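Local coordinates for LP04448p (Drosophila melanogaster, PDB 4QMH), which probably binds tubulin through this fourth TOG domain, one of a structurally diverse array with which the XMAP215 family drives microtubule polymerization, at residues 134-145 against 171-182. Residues are numbered along the deposited sequence; the frame is centred on the assembly and turned at random.
Sequences FFESEMIADALK and VSKEDIHSMVPH
Asp175 reaches from the first turn of helix 173-186 to the start of helix 139-145, where its OD1 accepts from Glu138 N at 2.9 Å through the syn lone pair, the N-H...O angle being 142°. The first torsion, -156°, swings the carboxylate away from its own backbone N and across to the neighbouring helix. Water 3 donates to OD2 (2.9 Å) and to Ser178 OG, a hydroxyl suited to this polar spot, and accepts from Ala141 N. Water 1 lies 2.7 Å from OD2, accepts from Ile140 N and has Phe134 O beside it. With an alanine at Asp175, Glu138 N would probably lose its acceptor and both waters be less firmly placed. Ser172 N-caps helix 173-186, its OG accepting from Asp175 N at 3.1 Å, and so steadies the backbone bearing the carboxylate.

Apolar side chains pack on the Phe135 ring: Val171 CG1 sits over one face, Met179 CE meets the edge at CD1, 3.7 Å away, and Ile176 CD1 nears the same atom. The slender, extended Met179 chain also brings CE to Ile140 CG2 (3.6 Å). Small Ala141 lets the helices approach, its CB resting 3.5 Å from Ser178 OG. Farther along, Leu144 CB, Lys145 N and Ala141 O lie over one face of the His182 ring, and Lys145 CB is 3.6 Å from its CE1.

Helices 139-145 and 173-186 lie side by side, 11° from parallel, in the all-helical HEAT-like stack expected of a TOG domain; the aspartate holds Glu138 N directly and meets Ile140 N and Ala141 N through waters, where its negative charge is likely to suit the helix dipole.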
ATOM      1  N   PHE A 134      -2.650  -3.283  -6.163  1.00 13.77           N
ATOM      2  CA  PHE A 134      -2.215  -3.463  -4.766  1.00  9.88           C
ATOM      3  C   PHE A 134      -2.292  -4.925  -4.339  1.00  8.99           C
ATOM      4  O   PHE A 134      -1.631  -5.347  -3.384  1.00 12.70           O
ATOM      5  CB  PHE A 134      -3.088  -2.657  -3.797  1.00  8.20           C
ATOM      6  CG  PHE A 134      -2.969  -1.163  -3.945  1.00 11.18           C
ATOM      7  CD1 PHE A 134      -1.773  -0.575  -4.310  1.00 15.49           C
ATOM      8  CD2 PHE A 134      -4.063  -0.351  -3.697  1.00  8.58           C
ATOM      9  CE1 PHE A 134      -1.680   0.805  -4.437  1.00 14.73           C
ATOM     10  CE2 PHE A 134      -3.977   1.032  -3.816  1.00 12.30           C
ATOM     11  CZ  PHE A 134      -2.787   1.605  -4.190  1.00 10.22           C
ATOM     12  N   PHE A 135      -3.146  -5.687  -5.017  1.00  9.57           N
ATOM     13  CA  PHE A 135      -3.457  -7.060  -4.621  1.00 10.75           C
ATOM     14  C   PHE A 135      -2.719  -8.066  -5.496  1.00 15.63           C
ATOM     15  O   PHE A 135      -3.318  -8.932  -6.134  1.00 14.43           O
ATOM     16  CB  PHE A 135      -4.977  -7.267  -4.629  1.00 10.26           C
ATOM     17  CG  PHE A 135      -5.681  -6.421  -3.613  1.00  9.69           C
ATOM     18  CD1 PHE A 135      -5.742  -6.826  -2.288  1.00  9.51           C
ATOM     19  CD2 PHE A 135      -6.237  -5.202  -3.962  1.00 10.68           C
ATOM     20  CE1 PHE A 135      -6.380  -6.034  -1.326  1.00 11.53           C
ATOM     21  CE2 PHE A 135      -6.855  -4.399  -3.008  1.00 10.48           C
ATOM     22  CZ  PHE A 135      -6.929  -4.824  -1.683  1.00  8.68           C
ATOM     23  N   GLU A 136      -1.398  -7.926  -5.493  1.00 12.12           N
ATOM     24  CA  GLU A 136      -0.499  -8.732  -6.293  1.00  9.95           C
ATOM     25  C   GLU A 136       0.801  -8.944  -5.537  1.00 10.58           C
ATOM     26  O   GLU A 136       1.217  -8.099  -4.739  1.00 11.84           O
ATOM     27  CB  GLU A 136      -0.190  -8.040  -7.625  1.00 11.52           C
ATOM     28  CG  GLU A 136      -1.424  -7.808  -8.490  1.00 16.98           C
ATOM     29  CD  GLU A 136      -1.095  -7.726  -9.977  1.00 36.04           C
ATOM     30  OE1 GLU A 136       0.073  -7.951 -10.337  1.00 36.83           O
ATOM     31  OE2 GLU A 136      -2.005  -7.444 -10.782  1.00 49.92           O
ATOM     32  N   SER A 137       1.426 -10.088  -5.794  1.00 11.57           N
ATOM     33  CA  SER A 137       2.789 -10.369  -5.363  1.00 12.69           C
ATOM     34  C   SER A 137       2.993 -10.390  -3.858  1.00 10.48           C
ATOM     35  O   SER A 137       4.120 -10.274  -3.385  1.00 11.32           O
ATOM     36  CB  SER A 137       3.754  -9.384  -6.024  1.00 13.59           C
ATOM     37  OG  SER A 137       3.659  -9.485  -7.433  1.00 20.86           O
ATOM     38  N   GLU A 138       1.893 -10.558  -3.126  1.00 10.55           N
ATOM     39  CA  GLU A 138       1.909 -10.650  -1.668  1.00  7.87           C
ATOM     40  C   GLU A 138       2.517  -9.433  -0.987  1.00  8.86           C
ATOM     41  O   GLU A 138       3.100  -9.548   0.080  1.00  9.09           O
ATOM     42  CB  GLU A 138       2.597 -11.936  -1.196  1.00  9.61           C
ATOM     43  CG  GLU A 138       1.835 -13.196  -1.648  1.00 11.36           C
ATOM     44  CD  GLU A 138       2.413 -14.508  -1.109  1.00 16.65           C
ATOM     45  OE1 GLU A 138       3.284 -14.485  -0.215  1.00 17.43           O
ATOM     46  OE2 GLU A 138       1.986 -15.582  -1.588  1.00 18.45           O
ATOM     47  N   MET A 139       2.368  -8.263  -1.591  1.00  7.02           N
ATOM     48  CA  MET A 139       2.866  -7.043  -0.948  1.00  9.33           C
ATOM     49  C   MET A 139       2.189  -6.796   0.392  1.00 10.76           C
ATOM     50  O   MET A 139       2.844  -6.479   1.387  1.00 10.41           O
ATOM     51  CB  MET A 139       2.703  -5.836  -1.868  1.00  8.00           C
ATOM     52  CG  MET A 139       3.633  -5.899  -3.067  1.00  7.07           C
ATOM     53  SD  MET A 139       3.448  -4.521  -4.222  1.00 11.12           S
ATOM     54  CE  MET A 139       1.821  -4.822  -4.889  1.00 10.60           C
ATOM     55  N   ILE A 140       0.875  -6.954   0.415  1.00  8.01           N
ATOM     56  CA  ILE A 140       0.123  -6.758   1.653  1.00  6.71           C
ATOM     57  C   ILE A 140       0.468  -7.839   2.697  1.00  8.87           C
ATOM     58  O   ILE A 140       0.765  -7.528   3.857  1.00  8.86           O
ATOM     59  CB  ILE A 140      -1.386  -6.659   1.348  1.00  4.66           C
ATOM     60  CG1 ILE A 140      -1.683  -5.320   0.656  1.00  8.42           C
ATOM     61  CG2 ILE A 140      -2.221  -6.802   2.610  1.00  9.12           C
ATOM     62  CD1 ILE A 140      -3.055  -5.269  -0.015  1.00 10.37           C
ATOM     63  N   ALA A 141       0.454  -9.103   2.286  1.00  8.07           N
ATOM     64  CA  ALA A 141       0.807 -10.187   3.203  1.00  8.65           C
ATOM     65  C   ALA A 141       2.221 -10.036   3.770  1.00 11.14           C
ATOM     66  O   ALA A 141       2.455 -10.309   4.942  1.00 13.56           O
ATOM     67  CB  ALA A 141       0.652 -11.530   2.520  1.00 11.42           C
ATOM     68  N   ASP A 142       3.160  -9.600   2.940  1.00  8.87           N
ATOM     69  CA  ASP A 142       4.531  -9.435   3.405  1.00 11.37           C
ATOM     70  C   ASP A 142       4.614  -8.324   4.449  1.00 12.87           C
ATOM     71  O   ASP A 142       5.403  -8.413   5.400  1.00 15.73           O
ATOM     72  CB  ASP A 142       5.478  -9.144   2.239  1.00  9.50           C
ATOM     73  CG  ASP A 142       5.888 -10.398   1.488  1.00 17.63           C
ATOM     74  OD1 ASP A 142       5.725 -11.508   2.032  1.00 22.33           O
ATOM     75  OD2 ASP A 142       6.399 -10.263   0.354  1.00 21.38           O
ATOM     76  N   ALA A 143       3.814  -7.273   4.279  1.00  8.81           N
ATOM     77  CA  ALA A 143       3.795  -6.199   5.276  1.00  7.00           C
ATOM     78  C   ALA A 143       3.157  -6.679   6.579  1.00  9.72           C
ATOM     79  O   ALA A 143       3.601  -6.329   7.665  1.00 11.42           O
ATOM     80  CB  ALA A 143       3.064  -4.967   4.736  1.00  6.82           C
ATOM     81  N   LEU A 144       2.107  -7.488   6.471  1.00 10.38           N
ATOM     82  CA  LEU A 144       1.423  -7.987   7.660  1.00  8.78           C
ATOM     83  C   LEU A 144       2.331  -8.939   8.438  1.00 15.44           C
ATOM     84  O   LEU A 144       2.377  -8.911   9.673  1.00 15.74           O
ATOM     85  CB  LEU A 144       0.122  -8.697   7.266  1.00  9.32           C
ATOM     86  CG  LEU A 144      -1.010  -7.797   6.754  1.00  9.79           C
ATOM     87  CD1 LEU A 144      -2.098  -8.662   6.087  1.00 10.79           C
ATOM     88  CD2 LEU A 144      -1.610  -6.942   7.879  1.00 10.93           C
ATOM     89  N   LYS A 145       3.047  -9.773   7.694  1.00 14.12           N
ATOM     90  CA  LYS A 145       3.876 -10.840   8.247  1.00 19.86           C
ATOM     91  C   LYS A 145       4.814 -10.352   9.349  1.00 28.23           C
ATOM     92  O   LYS A 145       4.677 -10.742  10.511  1.00 33.97           O
ATOM     93  CB  LYS A 145       4.675 -11.501   7.115  1.00 25.13           C
ATOM     94  CG  LYS A 145       5.608 -12.616   7.542  1.00 36.68           C
ATOM     95  CD  LYS A 145       6.303 -13.208   6.319  1.00 47.34           C
ATOM     96  CE  LYS A 145       7.034 -14.500   6.655  1.00 50.17           C
ATOM     97  NZ  LYS A 145       8.098 -14.309   7.680  1.00 48.40           N
ATOM     98  N   VAL A 171      -9.657  -7.715  -7.656  1.00 16.53           N
ATOM     99  CA  VAL A 171      -8.947  -8.311  -6.536  1.00 21.43           C
ATOM    100  C   VAL A 171      -8.571  -9.747  -6.848  1.00 17.13           C
ATOM    101  O   VAL A 171      -9.429 -10.593  -7.090  1.00 15.88           O
ATOM    102  CB  VAL A 171      -9.794  -8.288  -5.254  1.00 21.08           C
ATOM    103  CG1 VAL A 171      -8.998  -8.858  -4.083  1.00 23.98           C
ATOM    104  CG2 VAL A 171     -10.271  -6.877  -4.950  1.00 19.53           C
ATOM    105  N   SER A 172      -7.271 -10.009  -6.867  1.00 13.34           N
ATOM    106  CA  SER A 172      -6.767 -11.361  -7.016  1.00 12.18           C
ATOM    107  C   SER A 172      -7.183 -12.226  -5.823  1.00 14.44           C
ATOM    108  O   SER A 172      -6.810 -11.944  -4.684  1.00 12.75           O
ATOM    109  CB  SER A 172      -5.237 -11.332  -7.143  1.00 11.80           C
ATOM    110  OG  SER A 172      -4.681 -12.605  -6.893  1.00 12.76           O
ATOM    111  N   LYS A 173      -7.936 -13.293  -6.079  1.00 13.15           N
ATOM    112  CA  LYS A 173      -8.332 -14.189  -4.996  1.00  9.82           C
ATOM    113  C   LYS A 173      -7.123 -14.808  -4.335  1.00 10.33           C
ATOM    114  O   LYS A 173      -7.097 -15.002  -3.119  1.00 11.83           O
ATOM    115  CB  LYS A 173      -9.245 -15.305  -5.512  1.00 16.77           C
ATOM    116  CG  LYS A 173     -10.614 -14.824  -5.921  1.00 20.85           C
ATOM    117  CD  LYS A 173     -11.495 -15.975  -6.400  1.00 22.70           C
ATOM    118  CE  LYS A 173     -11.606 -17.074  -5.352  1.00 24.17           C
ATOM    119  NZ  LYS A 173     -12.488 -18.172  -5.827  1.00 26.87           N
ATOM    120  N   GLU A 174      -6.117 -15.145  -5.141  1.00 11.74           N
ATOM    121  CA  GLU A 174      -4.938 -15.799  -4.610  1.00  9.51           C
ATOM    122  C   GLU A 174      -4.200 -14.869  -3.656  1.00  9.69           C
ATOM    123  O   GLU A 174      -3.654 -15.317  -2.646  1.00 11.82           O
ATOM    124  CB  GLU A 174      -4.003 -16.225  -5.744  1.00 18.13           C
ATOM    125  CG  GLU A 174      -2.744 -16.937  -5.265  1.00 23.37           C
ATOM    126  CD  GLU A 174      -3.018 -18.146  -4.383  1.00 25.63           C
ATOM    127  OE1 GLU A 174      -4.103 -18.762  -4.480  1.00 19.99           O
ATOM    128  OE2 GLU A 174      -2.130 -18.492  -3.577  1.00 38.00           O
ATOM    129  N   ASP A 175      -4.148 -13.581  -3.991  1.00  7.29           N
ATOM    130  CA  ASP A 175      -3.488 -12.637  -3.097  1.00  7.21           C
ATOM    131  C   ASP A 175      -4.256 -12.489  -1.785  1.00  8.15           C
ATOM    132  O   ASP A 175      -3.640 -12.397  -0.714  1.00  9.95           O
ATOM    133  CB  ASP A 175      -3.285 -11.277  -3.761  1.00 11.19           C
ATOM    134  CG  ASP A 175      -2.147 -10.498  -3.126  1.00 10.13           C
ATOM    135  OD1 ASP A 175      -0.990 -10.945  -3.278  1.00 11.09           O
ATOM    136  OD2 ASP A 175      -2.406  -9.452  -2.497  1.00 11.53           O
ATOM    137  N   ILE A 176      -5.587 -12.456  -1.852  1.00  8.94           N
ATOM    138  CA  ILE A 176      -6.380 -12.481  -0.610  1.00  8.14           C
ATOM    139  C   ILE A 176      -6.096 -13.758   0.205  1.00 11.57           C
ATOM    140  O   ILE A 176      -5.929 -13.707   1.425  1.00 11.01           O
ATOM    141  CB  ILE A 176      -7.888 -12.311  -0.883  1.00 10.84           C
ATOM    142  CG1 ILE A 176      -8.161 -11.010  -1.644  1.00 11.07           C
ATOM    143  CG2 ILE A 176      -8.683 -12.353   0.422  1.00 16.97           C
ATOM    144  CD1 ILE A 176      -7.634  -9.770  -0.957  1.00 17.88           C
ATOM    145  N   HIS A 177      -6.016 -14.908  -0.462  1.00 12.39           N
ATOM    146  CA  HIS A 177      -5.636 -16.137   0.234  1.00 11.34           C
ATOM    147  C   HIS A 177      -4.340 -15.971   1.041  1.00 10.83           C
ATOM    148  O   HIS A 177      -4.210 -16.512   2.135  1.00 14.52           O
ATOM    149  CB  HIS A 177      -5.465 -17.305  -0.742  1.00 11.73           C
ATOM    150  CG  HIS A 177      -6.722 -18.078  -1.004  1.00 17.39           C
ATOM    151  ND1 HIS A 177      -7.213 -19.021  -0.126  1.00 14.20           N
ATOM    152  CD2 HIS A 177      -7.568 -18.068  -2.061  1.00 20.03           C
ATOM    153  CE1 HIS A 177      -8.315 -19.550  -0.627  1.00 18.02           C
ATOM    154  NE2 HIS A 177      -8.554 -18.988  -1.799  1.00 17.54           N
ATOM    155  N   SER A 178      -3.376 -15.232   0.495  1.00 11.34           N
ATOM    156  CA  SER A 178      -2.095 -15.062   1.167  1.00 10.44           C
ATOM    157  C   SER A 178      -2.226 -14.294   2.486  1.00 10.47           C
ATOM    158  O   SER A 178      -1.340 -14.372   3.334  1.00 13.71           O
ATOM    159  CB  SER A 178      -1.073 -14.381   0.248  1.00  9.34           C
ATOM    160  OG  SER A 178      -1.361 -13.000   0.093  1.00  9.80           O
ATOM    161  N   MET A 179      -3.333 -13.576   2.652  1.00 10.92           N
ATOM    162  CA  MET A 179      -3.566 -12.796   3.869  1.00  6.84           C
ATOM    163  C   MET A 179      -4.183 -13.649   4.966  1.00  8.51           C
ATOM    164  O   MET A 179      -4.160 -13.286   6.139  1.00 10.32           O
ATOM    165  CB  MET A 179      -4.488 -11.620   3.580  1.00  8.57           C
ATOM    166  CG  MET A 179      -3.977 -10.708   2.479  1.00  6.90           C
ATOM    167  SD  MET A 179      -5.208  -9.459   2.101  1.00 10.55           S
ATOM    168  CE  MET A 179      -4.440  -8.806   0.617  1.00  9.82           C
ATOM    169  N   VAL A 180      -4.753 -14.781   4.585  1.00  9.83           N
ATOM    170  CA  VAL A 180      -5.555 -15.553   5.536  1.00  9.24           C
ATOM    171  C   VAL A 180      -4.785 -16.056   6.781  1.00  7.75           C
ATOM    172  O   VAL A 180      -5.288 -15.971   7.902  1.00  9.81           O
ATOM    173  CB  VAL A 180      -6.315 -16.698   4.836  1.00  7.42           C
ATOM    174  CG1 VAL A 180      -6.932 -17.637   5.871  1.00 11.31           C
ATOM    175  CG2 VAL A 180      -7.397 -16.139   3.915  1.00 11.34           C
ATOM    176  N   PRO A 181      -3.558 -16.567   6.603  1.00  9.58           N
ATOM    177  CA  PRO A 181      -2.832 -16.967   7.818  1.00 10.59           C
ATOM    178  C   PRO A 181      -2.619 -15.802   8.773  1.00 13.92           C
ATOM    179  O   PRO A 181      -2.626 -15.985   9.997  1.00 13.06           O
ATOM    180  CB  PRO A 181      -1.487 -17.460   7.274  1.00 11.23           C
ATOM    181  CG  PRO A 181      -1.792 -17.909   5.881  1.00 14.73           C
ATOM    182  CD  PRO A 181      -2.838 -16.948   5.377  1.00 13.52           C
ATOM    183  N   HIS A 182      -2.439 -14.605   8.229  1.00 10.69           N
ATOM    184  CA  HIS A 182      -2.187 -13.443   9.078  1.00  8.70           C
ATOM    185  C   HIS A 182      -3.494 -13.014   9.727  1.00 12.57           C
ATOM    186  O   HIS A 182      -3.517 -12.630  10.886  1.00 11.89           O
ATOM    187  CB  HIS A 182      -1.561 -12.318   8.268  1.00  7.53           C
ATOM    188  CG  HIS A 182      -0.357 -12.757   7.502  1.00 15.64           C
ATOM    189  ND1 HIS A 182       0.822 -13.114   8.119  1.00 24.51           N
ATOM    190  CD2 HIS A 182      -0.158 -12.933   6.175  1.00 16.90           C
ATOM    191  CE1 HIS A 182       1.702 -13.476   7.201  1.00 24.67           C
ATOM    192  NE2 HIS A 182       1.133 -13.376   6.014  1.00 23.13           N
TER
HETATM  193  O   HOH W   1      -0.609  -7.519  -1.935  1.00  8.13           O
HETATM  194  O   HOH W   2      -5.333  -7.916  -8.083  1.00 17.33           O
HETATM  195  O   HOH W   3      -1.040 -10.152   0.001  1.00  7.70           O